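Local structure of beta-N-acetylhexosaminidase (Mycobacterium smegmatis, 4YYF) at residues L140-K145 against G187-G192; A268-L273 against V287-L292; D306-A311 against D317-I322. The protein probably catalyses the hydrolysis of terminal non-reducing N-acetyl-D-hexosamine residues in N-acetyl-beta-D-hexosaminides, as a member of glycosyl hydrolase family 3. The protein carries 1 engineered substitution. All blocks are in the same frame, centred on the assembly; numbering follows the deposited sequence.

Interaction 1. Residues L140-K145 against G187-G192. With ACT (acetate ion), chain E.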
loop_
_atom_site.group_PDB
_atom_site.type_symbol
_atom_site.label_atom_id
_atom_site.label_comp_id
_atom_site.label_asym_id
_atom_site.label_seq_id
_atom_site.Cartn_x
_atom_site.Cartn_y
_atom_site.Cartn_z
ATOM N N LEU A 140 -7.484 -7.005 -15.772
ATOM C CA LEU A 140 -7.404 -8.462 -15.717
ATOM C C LEU A 140 -6.193 -8.985 -16.485
ATOM O O LEU A 140 -5.409 -9.776 -15.962
ATOM C CB LEU A 140 -8.684 -9.092 -16.285
ATOM C CG LEU A 140 -8.703 -10.630 -16.307
ATOM C CD1 LEU A 140 -8.541 -11.231 -14.898
ATOM C CD2 LEU A 140 -9.979 -11.153 -16.961
ATOM N N ASP A 141 -6.051 -8.561 -17.736
ATOM C CA ASP A 141 -4.917 -8.981 -18.560
ATOM C C ASP A 141 -3.585 -8.632 -17.921
ATOM O O ASP A 141 -2.662 -9.452 -17.895
ATOM C CB ASP A 141 -4.995 -8.349 -19.958
ATOM C CG ASP A 141 -6.077 -8.977 -20.833
ATOM O OD1 ASP A 141 -6.579 -10.075 -20.497
ATOM O OD2 ASP A 141 -6.420 -8.373 -21.873
ATOM N N ARG A 142 -3.473 -7.413 -17.403
ATOM C CA ARG A 142 -2.212 -6.989 -16.800
ATOM C C ARG A 142 -1.948 -7.651 -15.457
ATOM O O ARG A 142 -0.813 -7.971 -15.133
ATOM C CB ARG A 142 -2.139 -5.466 -16.705
ATOM C CG ARG A 142 -2.031 -4.831 -18.085
ATOM C CD ARG A 142 -2.140 -3.316 -18.015
ATOM N NE ARG A 142 -0.926 -2.667 -17.516
ATOM C CZ ARG A 142 0.184 -2.518 -18.240
ATOM N NH1 ARG A 142 0.252 -3.020 -19.466
ATOM N NH2 ARG A 142 1.233 -1.874 -17.735
ATOM N N GLY A 143 -3.004 -7.881 -14.691
ATOM C CA GLY A 143 -2.896 -8.657 -13.467
ATOM C C GLY A 143 -2.320 -10.051 -13.695
ATOM O O GLY A 143 -1.483 -10.513 -12.928
ATOM N N ARG A 144 -2.780 -10.734 -14.737
ATOM C CA ARG A 144 -2.261 -12.062 -15.040
ATOM C C ARG A 144 -0.793 -11.970 -15.409
ATOM O O ARG A 144 -0.004 -12.829 -15.029
ATOM C CB ARG A 144 -3.066 -12.713 -16.169
ATOM C CG ARG A 144 -4.455 -13.151 -15.732
ATOM C CD ARG A 144 -5.333 -13.511 -16.906
ATOM N NE ARG A 144 -6.653 -13.967 -16.457
ATOM C CZ ARG A 144 -7.705 -14.116 -17.246
ATOM N NH1 ARG A 144 -7.604 -13.832 -18.540
ATOM N NH2 ARG A 144 -8.865 -14.538 -16.740
ATOM N N LYS A 145 -0.427 -10.918 -16.142
ATOM C CA LYS A 145 0.969 -10.718 -16.536
ATOM C C LYS A 145 1.837 -10.457 -15.314
ATOM O O LYS A 145 2.980 -10.905 -15.262
ATOM C CB LYS A 145 1.105 -9.597 -17.575
ATOM C CG LYS A 145 0.581 -9.957 -18.963
ATOM C CD LYS A 145 0.537 -8.720 -19.858
ATOM C CE LYS A 145 -0.081 -9.006 -21.214
ATOM N NZ LYS A 145 0.021 -7.817 -22.138
ATOM N N GLY A 187 -13.074 1.039 -9.602
ATOM C CA GLY A 187 -13.737 -0.189 -9.184
ATOM C C GLY A 187 -13.513 -1.306 -10.190
ATOM O O GLY A 187 -13.243 -2.459 -9.821
ATOM N N ALA A 188 -13.609 -0.956 -11.466
ATOM C CA ALA A 188 -13.385 -1.907 -12.545
ATOM C C ALA A 188 -11.936 -2.354 -12.541
ATOM O O ALA A 188 -11.647 -3.544 -12.734
ATOM C CB ALA A 188 -13.751 -1.284 -13.910
ATOM N N TYR A 189 -11.029 -1.409 -12.315
ATOM C CA TYR A 189 -9.607 -1.725 -12.341
ATOM C C TYR A 189 -9.281 -2.666 -11.178
ATOM O O TYR A 189 -8.533 -3.634 -11.338
ATOM C CB TYR A 189 -8.728 -0.450 -12.300
ATOM C CG TYR A 189 -7.353 -0.666 -12.918
ATOM C CD1 TYR A 189 -6.334 -1.285 -12.198
ATOM C CD2 TYR A 189 -7.084 -0.283 -14.231
ATOM C CE1 TYR A 189 -5.073 -1.514 -12.778
ATOM C CE2 TYR A 189 -5.819 -0.497 -14.812
ATOM C CZ TYR A 189 -4.832 -1.109 -14.075
ATOM O OH TYR A 189 -3.591 -1.334 -14.639
ATOM N N ALA A 190 -9.843 -2.380 -10.008
ATOM C CA ALA A 190 -9.589 -3.212 -8.828
ATOM C C ALA A 190 -10.147 -4.615 -9.043
ATOM O O ALA A 190 -9.521 -5.613 -8.660
ATOM C CB ALA A 190 -10.177 -2.572 -7.564
ATOM N N ARG A 191 -11.318 -4.684 -9.677
ATOM C CA ARG A 191 -11.998 -5.953 -9.900
ATOM C C ARG A 191 -11.178 -6.832 -10.857
ATOM O O ARG A 191 -11.095 -8.052 -10.678
ATOM C CB ARG A 191 -13.430 -5.693 -10.419
ATOM C CG ARG A 191 -14.313 -6.932 -10.511
ATOM C CD ARG A 191 -15.791 -6.567 -10.712
ATOM N NE ARG A 191 -15.983 -5.484 -11.682
ATOM C CZ ARG A 191 -16.273 -5.659 -12.969
ATOM N NH1 ARG A 191 -16.414 -6.884 -13.469
ATOM N NH2 ARG A 191 -16.427 -4.599 -13.757
ATOM N N GLY A 192 -10.571 -6.200 -11.863
ATOM C CA GLY A 192 -9.728 -6.903 -12.822
ATOM C C GLY A 192 -8.499 -7.482 -12.155
ATOM O O GLY A 192 -8.160 -8.648 -12.369
HETATM C C ACT E . -2.347 -5.029 -21.387
HETATM O O ACT E . -1.948 -6.215 -21.375
HETATM O OXT ACT E . -1.453 -4.159 -21.347
HETATM C CH3 ACT E . -3.807 -4.684 -21.421
HETATM O O HOH W 1 -0.889 -1.195 -15.160
#
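Leu140 lies against the backbone of Gly192, its CD1 methyl 3.6 Å from Gly192 O. Because Gly192 carries no side chain, the two backbones come into direct contact, with 4.0 Å between Leu140 CA and Gly192 CA. The same carbonyl takes a CA-H...O contact from Leu140 CA at 3.4 Å, with an angle of 148° at the hydrogen. With its CG anti to the backbone N (chi1 179°), the leucine can cover the end of helix 179-196, where it also touches Asp195 and Ala196; within its own helix, Leu140 CG lies over one face of the Arg144 guanidinium. The helices involved, 132-148 and 179-196, follow strands 100-107 and 153-154, which pair in parallel, so they are consecutive outer helices of the TIM barrel that family 3 hydrolases use as their N-terminal domain. Further along, the join becomes polar and water-mediated. Arg142 NE stays 4.1 Å from Tyr189 OH, and the guanidinium and phenol planes are turned 58° apart. Water 1 fills the role of go-between: it accepts from Arg142 NE at 2.8 Å and donates to Tyr189 OH at 2.8 Å. The tyrosine hydroxyl is in turn hydrogen-bonded to Gln120 OE1, while Arg142 NH2 forms a salt bridge with Glu105 and NH1 bonds to Gly118 O, so several partners fix the rotation of the guanidinium. A bend at chi3 folds the arginine back beside an acetate ion, probably from the crystallisation liquor, whose OXT accepts from Arg142 NH1 at 2.8 Å. Lys145, extended beyond CG, holds the other acetate oxygen, ACT O, through NZ at 2.7 Å.

Interaction 2. Residues A268-L273 against V287-L292. Engineered in segment 268-273: Val269 (natural residue Ala).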
loop_
_atom_site.group_PDB
_atom_site.type_symbol
_atom_site.label_atom_id
_atom_site.label_comp_id
_atom_site.label_asym_id
_atom_site.label_seq_id
_atom_site.Cartn_x
_atom_site.Cartn_y
_atom_site.Cartn_z
ATOM N N ALA A 268 -6.513 8.905 14.398
ATOM C CA ALA A 268 -7.805 9.359 13.891
ATOM C C ALA A 268 -8.123 8.809 12.503
ATOM O O ALA A 268 -9.280 8.496 12.200
ATOM C CB ALA A 268 -7.871 10.858 13.892
ATOM N N VAL A 269 -7.106 8.703 11.655
ATOM C CA VAL A 269 -7.310 8.229 10.294
ATOM C C VAL A 269 -7.765 6.780 10.289
ATOM O O VAL A 269 -8.725 6.421 9.597
ATOM C CB VAL A 269 -6.028 8.353 9.475
ATOM C CG1 VAL A 269 -6.318 8.120 7.988
ATOM C CG2 VAL A 269 -5.475 9.702 9.669
ATOM N N TYR A 270 -7.086 5.955 11.081
ATOM C CA TYR A 270 -7.406 4.537 11.144
ATOM C C TYR A 270 -8.741 4.300 11.835
ATOM O O TYR A 270 -9.529 3.467 11.380
ATOM C CB TYR A 270 -6.250 3.757 11.783
ATOM C CG TYR A 270 -4.976 3.931 10.984
ATOM C CD1 TYR A 270 -4.727 3.155 9.863
ATOM C CD2 TYR A 270 -4.040 4.906 11.326
ATOM C CE1 TYR A 270 -3.573 3.328 9.111
ATOM C CE2 TYR A 270 -2.883 5.079 10.587
ATOM C CZ TYR A 270 -2.654 4.288 9.486
ATOM O OH TYR A 270 -1.503 4.466 8.759
ATOM N N ASN A 271 -9.028 5.056 12.893
ATOM C CA ASN A 271 -10.350 4.969 13.505
ATOM C C ASN A 271 -11.448 5.299 12.497
ATOM O O ASN A 271 -12.496 4.672 12.496
ATOM C CB ASN A 271 -10.484 5.879 14.738
ATOM C CG ASN A 271 -9.678 5.391 15.918
ATOM O OD1 ASN A 271 -9.354 4.203 16.023
ATOM N ND2 ASN A 271 -9.342 6.311 16.819
ATOM N N LEU A 272 -11.202 6.291 11.643
ATOM C CA LEU A 272 -12.199 6.705 10.660
ATOM C C LEU A 272 -12.503 5.542 9.716
ATOM O O LEU A 272 -13.659 5.263 9.405
ATOM C CB LEU A 272 -11.686 7.897 9.851
ATOM C CG LEU A 272 -12.698 8.533 8.895
ATOM C CD1 LEU A 272 -13.757 9.286 9.668
ATOM C CD2 LEU A 272 -11.980 9.463 7.897
ATOM N N LEU A 273 -11.445 4.859 9.289
ATOM C CA LEU A 273 -11.548 3.729 8.370
ATOM C C LEU A 273 -12.177 2.505 9.045
ATOM O O LEU A 273 -13.089 1.879 8.490
ATOM C CB LEU A 273 -10.155 3.415 7.797
ATOM C CG LEU A 273 -9.996 2.377 6.685
ATOM C CD1 LEU A 273 -10.892 2.704 5.491
ATOM C CD2 LEU A 273 -8.515 2.281 6.256
ATOM N N VAL A 287 -4.347 -2.639 5.821
ATOM C CA VAL A 287 -4.083 -1.222 5.584
ATOM C C VAL A 287 -2.577 -0.959 5.541
ATOM O O VAL A 287 -1.875 -1.208 6.527
ATOM C CB VAL A 287 -4.748 -0.336 6.664
ATOM C CG1 VAL A 287 -4.473 1.126 6.377
ATOM C CG2 VAL A 287 -6.263 -0.569 6.699
ATOM N N TYR A 288 -2.089 -0.470 4.395
ATOM C CA TYR A 288 -0.681 -0.111 4.226
ATOM C C TYR A 288 -0.468 1.373 4.487
ATOM O O TYR A 288 -1.410 2.161 4.381
ATOM C CB TYR A 288 -0.237 -0.354 2.774
ATOM C CG TYR A 288 -0.011 -1.791 2.363
ATOM C CD1 TYR A 288 1.249 -2.361 2.458
ATOM C CD2 TYR A 288 -1.042 -2.555 1.822
ATOM C CE1 TYR A 288 1.480 -3.679 2.053
ATOM C CE2 TYR A 288 -0.821 -3.888 1.410
ATOM C CZ TYR A 288 0.445 -4.431 1.540
ATOM O OH TYR A 288 0.702 -5.730 1.148
ATOM N N THR A 289 0.777 1.760 4.788
ATOM C CA THR A 289 1.161 3.162 4.685
ATOM C C THR A 289 1.810 3.393 3.332
ATOM O O THR A 289 2.306 2.462 2.699
ATOM C CB THR A 289 2.217 3.571 5.726
ATOM O OG1 THR A 289 3.448 2.903 5.409
ATOM C CG2 THR A 289 1.770 3.220 7.133
ATOM N N ASP A 290 1.851 4.652 2.916
ATOM C CA ASP A 290 2.677 5.066 1.785
ATOM C C ASP A 290 4.129 5.031 2.288
ATOM O O ASP A 290 4.374 4.805 3.479
ATOM C CB ASP A 290 2.261 6.480 1.348
ATOM C CG ASP A 290 2.690 6.836 -0.079
ATOM O OD1 ASP A 290 3.524 6.134 -0.683
ATOM O OD2 ASP A 290 2.185 7.854 -0.590
ATOM N N ASP A 291 5.078 5.237 1.381
ATOM C CA ASP A 291 6.519 5.130 1.663
ATOM C C ASP A 291 6.960 6.035 2.817
ATOM O O ASP A 291 6.820 7.249 2.751
ATOM C CB ASP A 291 7.268 5.428 0.350
ATOM C CG ASP A 291 8.751 5.717 0.519
ATOM O OD1 ASP A 291 9.387 5.318 1.515
ATOM O OD2 ASP A 291 9.295 6.353 -0.408
ATOM N N LEU A 292 7.485 5.414 3.876
ATOM C CA LEU A 292 7.866 6.117 5.106
ATOM C C LEU A 292 9.305 6.639 5.147
ATOM O O LEU A 292 9.662 7.377 6.063
ATOM C CB LEU A 292 7.632 5.229 6.333
ATOM C CG LEU A 292 6.203 4.799 6.642
ATOM C CD1 LEU A 292 6.207 3.725 7.708
ATOM C CD2 LEU A 292 5.366 5.990 7.096
#
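Val287 is touched through both of its methyls: CG1 lies 3.6 Å from Tyr270 CE1, in the plane of the phenol ring and at its edge, while CG2 meets Leu273 CD2 tip to tip at 3.7 Å. This is packing inside a beta-alpha-beta unit of the TIM barrel, in which strand 246-249 leads through helix 267-275 into the parallel strand 287-289. The helix runs back across the strand at 155° between their N-to-C directions, with 11.6 Å between the axes of the short segments. Tyr270 reaches past Val287 to Thr289, two residues on along the strand, bringing its OH to 3.9 Å from Thr289 CG2. That hydroxyl has its polar partner in Ser264 O, before the helix, so the ring is held at its far end as well as wedged along its edge. Val249 of the neighbouring strand touches both Tyr270 and Val287, and Leu273 rests on Val247 and Phe205, which makes the layer between helix and sheet largely hydrocarbon. The threonine shows its methyl to the tyrosine because OG1 occupies the position between the backbone N and carbonyl carbon (chi1 68°). From there OG1 accepts from Leu320 N of the adjoining strand and donates to Asp290 O at 2.9 Å, tilted 30° from that carbonyl's plane.

Interaction 3. Residues D306-A311 against D317-I322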
loop_
_atom_site.group_PDB
_atom_site.type_symbol
_atom_site.label_atom_id
_atom_site.label_comp_id
_atom_site.label_asym_id
_atom_site.label_seq_id
_atom_site.Cartn_x
_atom_site.Cartn_y
_atom_site.Cartn_z
ATOM N N ASP A 306 11.283 5.434 13.877
ATOM C CA ASP A 306 10.261 6.209 14.568
ATOM C C ASP A 306 8.969 6.282 13.747
ATOM O O ASP A 306 7.875 6.169 14.296
ATOM C CB ASP A 306 10.800 7.612 14.898
ATOM C CG ASP A 306 9.791 8.477 15.657
ATOM O OD1 ASP A 306 8.858 7.935 16.301
ATOM O OD2 ASP A 306 9.946 9.715 15.614
ATOM N N ALA A 307 9.099 6.444 12.429
ATOM C CA ALA A 307 7.940 6.541 11.539
ATOM C C ALA A 307 7.164 5.234 11.492
ATOM O O ALA A 307 5.923 5.227 11.497
ATOM C CB ALA A 307 8.379 6.930 10.134
ATOM N N VAL A 308 7.895 4.125 11.429
ATOM C CA VAL A 308 7.260 2.802 11.429
ATOM C C VAL A 308 6.522 2.568 12.738
ATOM O O VAL A 308 5.364 2.134 12.748
ATOM C CB VAL A 308 8.294 1.695 11.179
ATOM C CG1 VAL A 308 7.695 0.312 11.467
ATOM C CG2 VAL A 308 8.797 1.787 9.743
ATOM N N LEU A 309 7.182 2.878 13.847
ATOM C CA LEU A 309 6.542 2.782 15.158
ATOM C C LEU A 309 5.251 3.610 15.230
ATOM O O LEU A 309 4.205 3.112 15.658
ATOM C CB LEU A 309 7.512 3.229 16.256
ATOM C CG LEU A 309 6.913 3.262 17.667
ATOM C CD1 LEU A 309 6.207 1.948 17.973
ATOM C CD2 LEU A 309 7.965 3.564 18.743
ATOM N N ARG A 310 5.327 4.873 14.827
ATOM C CA ARG A 310 4.154 5.739 14.847
ATOM C C ARG A 310 3.020 5.205 13.969
ATOM O O ARG A 310 1.849 5.281 14.346
ATOM C CB ARG A 310 4.533 7.165 14.438
ATOM C CG ARG A 310 5.251 7.941 15.540
ATOM C CD ARG A 310 5.972 9.156 14.997
ATOM N NE ARG A 310 6.613 9.910 16.078
ATOM C CZ ARG A 310 5.982 10.796 16.843
ATOM N NH1 ARG A 310 4.696 11.050 16.635
ATOM N NH2 ARG A 310 6.632 11.430 17.814
ATOM N N ALA A 311 3.364 4.658 12.807
ATOM C CA ALA A 311 2.348 4.104 11.918
ATOM C C ALA A 311 1.629 2.922 12.563
ATOM O O ALA A 311 0.404 2.871 12.566
ATOM C CB ALA A 311 2.949 3.700 10.570
ATOM N N ASP A 317 -1.573 -1.705 9.407
ATOM C CA ASP A 317 -1.229 -3.125 9.524
ATOM C C ASP A 317 0.100 -3.403 8.859
ATOM O O ASP A 317 0.721 -4.442 9.093
ATOM C CB ASP A 317 -2.242 -3.995 8.798
ATOM C CG ASP A 317 -3.630 -3.832 9.326
ATOM O OD1 ASP A 317 -3.825 -4.035 10.541
ATOM O OD2 ASP A 317 -4.521 -3.498 8.517
ATOM N N ASN A 318 0.517 -2.505 7.981
ATOM C CA ASN A 318 1.713 -2.768 7.198
ATOM C C ASN A 318 2.492 -1.495 6.912
ATOM O O ASN A 318 1.999 -0.587 6.246
ATOM C CB ASN A 318 1.346 -3.476 5.892
ATOM C CG ASN A 318 2.524 -4.211 5.282
ATOM O OD1 ASN A 318 3.489 -3.598 4.827
ATOM N ND2 ASN A 318 2.450 -5.535 5.277
ATOM N N ALA A 319 3.711 -1.438 7.427
ATOM C CA ALA A 319 4.566 -0.263 7.277
ATOM C C ALA A 319 5.501 -0.486 6.111
ATOM O O ALA A 319 6.281 -1.452 6.099
ATOM C CB ALA A 319 5.362 -0.023 8.553
ATOM N N LEU A 320 5.432 0.421 5.139
ATOM C CA LEU A 320 6.150 0.278 3.881
ATOM C C LEU A 320 7.221 1.361 3.762
ATOM O O LEU A 320 6.954 2.529 4.039
ATOM C CB LEU A 320 5.137 0.416 2.731
ATOM C CG LEU A 320 5.485 0.388 1.228
ATOM C CD1 LEU A 320 5.904 1.729 0.695
ATOM C CD2 LEU A 320 6.541 -0.629 0.894
ATOM N N TRP A 321 8.429 0.971 3.365
ATOM C CA TRP A 321 9.456 1.935 2.951
ATOM C C TRP A 321 10.369 1.282 1.918
ATOM O O TRP A 321 10.220 0.096 1.635
ATOM C CB TRP A 321 10.205 2.550 4.146
ATOM C CG TRP A 321 11.283 1.703 4.795
ATOM C CD1 TRP A 321 12.641 1.811 4.606
ATOM C CD2 TRP A 321 11.096 0.666 5.777
ATOM N NE1 TRP A 321 13.301 0.894 5.400
ATOM C CE2 TRP A 321 12.379 0.184 6.125
ATOM C CE3 TRP A 321 9.969 0.097 6.384
ATOM C CZ2 TRP A 321 12.560 -0.854 7.050
ATOM C CZ3 TRP A 321 10.151 -0.929 7.307
ATOM C CH2 TRP A 321 11.438 -1.393 7.629
ATOM N N ILE A 322 11.276 2.039 1.310
ATOM C CA ILE A 322 11.819 1.566 0.038
ATOM C C ILE A 322 13.242 1.017 0.048
ATOM O O ILE A 322 13.825 0.794 -1.009
ATOM C CB ILE A 322 11.598 2.584 -1.118
ATOM C CG1 ILE A 322 12.402 3.867 -0.900
ATOM C CG2 ILE A 322 10.099 2.894 -1.269
ATOM C CD1 ILE A 322 12.339 4.825 -2.085
#
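Asp317 OD1 is gripped by Arg354 NH1 in a salt bridge and by Ser351 OG, of a residue in the sodium site; OD2 pairs with Arg274 NH2 and takes a bond from Val287 N. The carboxylate, buried and doubly salt-bridged, is therefore likely to be ionised, and it fixes the start of the chain segment that enters strand 319-321. Two residues on, Ala319 turns its CB toward helix 304-314 and meets Val308 CG1 at 3.7 Å. Val308 sits with CG1 anti to its backbone N (chi1 168°), which leaves CG2 to reach the six-membered part of the Trp321 indole, 3.9 Å from CZ3 and oblique to the ring. Trp321 NE1 is bonded to Glu326, and its ring also rests on Leu49 and Val51 of the parallel neighbour strand 49-52. Ala311 of the same helix touches Thr289, so the helix also packs against strand 287-289. On the helix, Arg310 NE and Asp306 OD1 form a salt bridge at 3.0 Å, one turn apart. Between helix and strand the interface is wholly apolar, implying that hydrophobic packing holds the two together, while the bonds of Asp317 and Trp321 NE1 probably orient the strand and its indole.

Along the chain the three contacts come in series, all within the family 3 N-terminal TIM-barrel domain. Interaction 1 joins two outer helices on one side of the chain's centre; interactions 2 and 3 lie on the opposite side, their centres about 24 and 28 Å from that of interaction 1. Interactions 2 and 3 have centres about 10 Å apart and share one sheet: strand 287-289 is followed by helix 304-314 and strand 319-321, and Leu292 N lies 2.9 Å from Leu320 O, a probable hydrogen bond. As strand 319-321 also pairs with strand 49-52, interaction 3 sits where the last barrel strand meets the first, with interaction 2 next to it, whereas interaction 1 involves no strand.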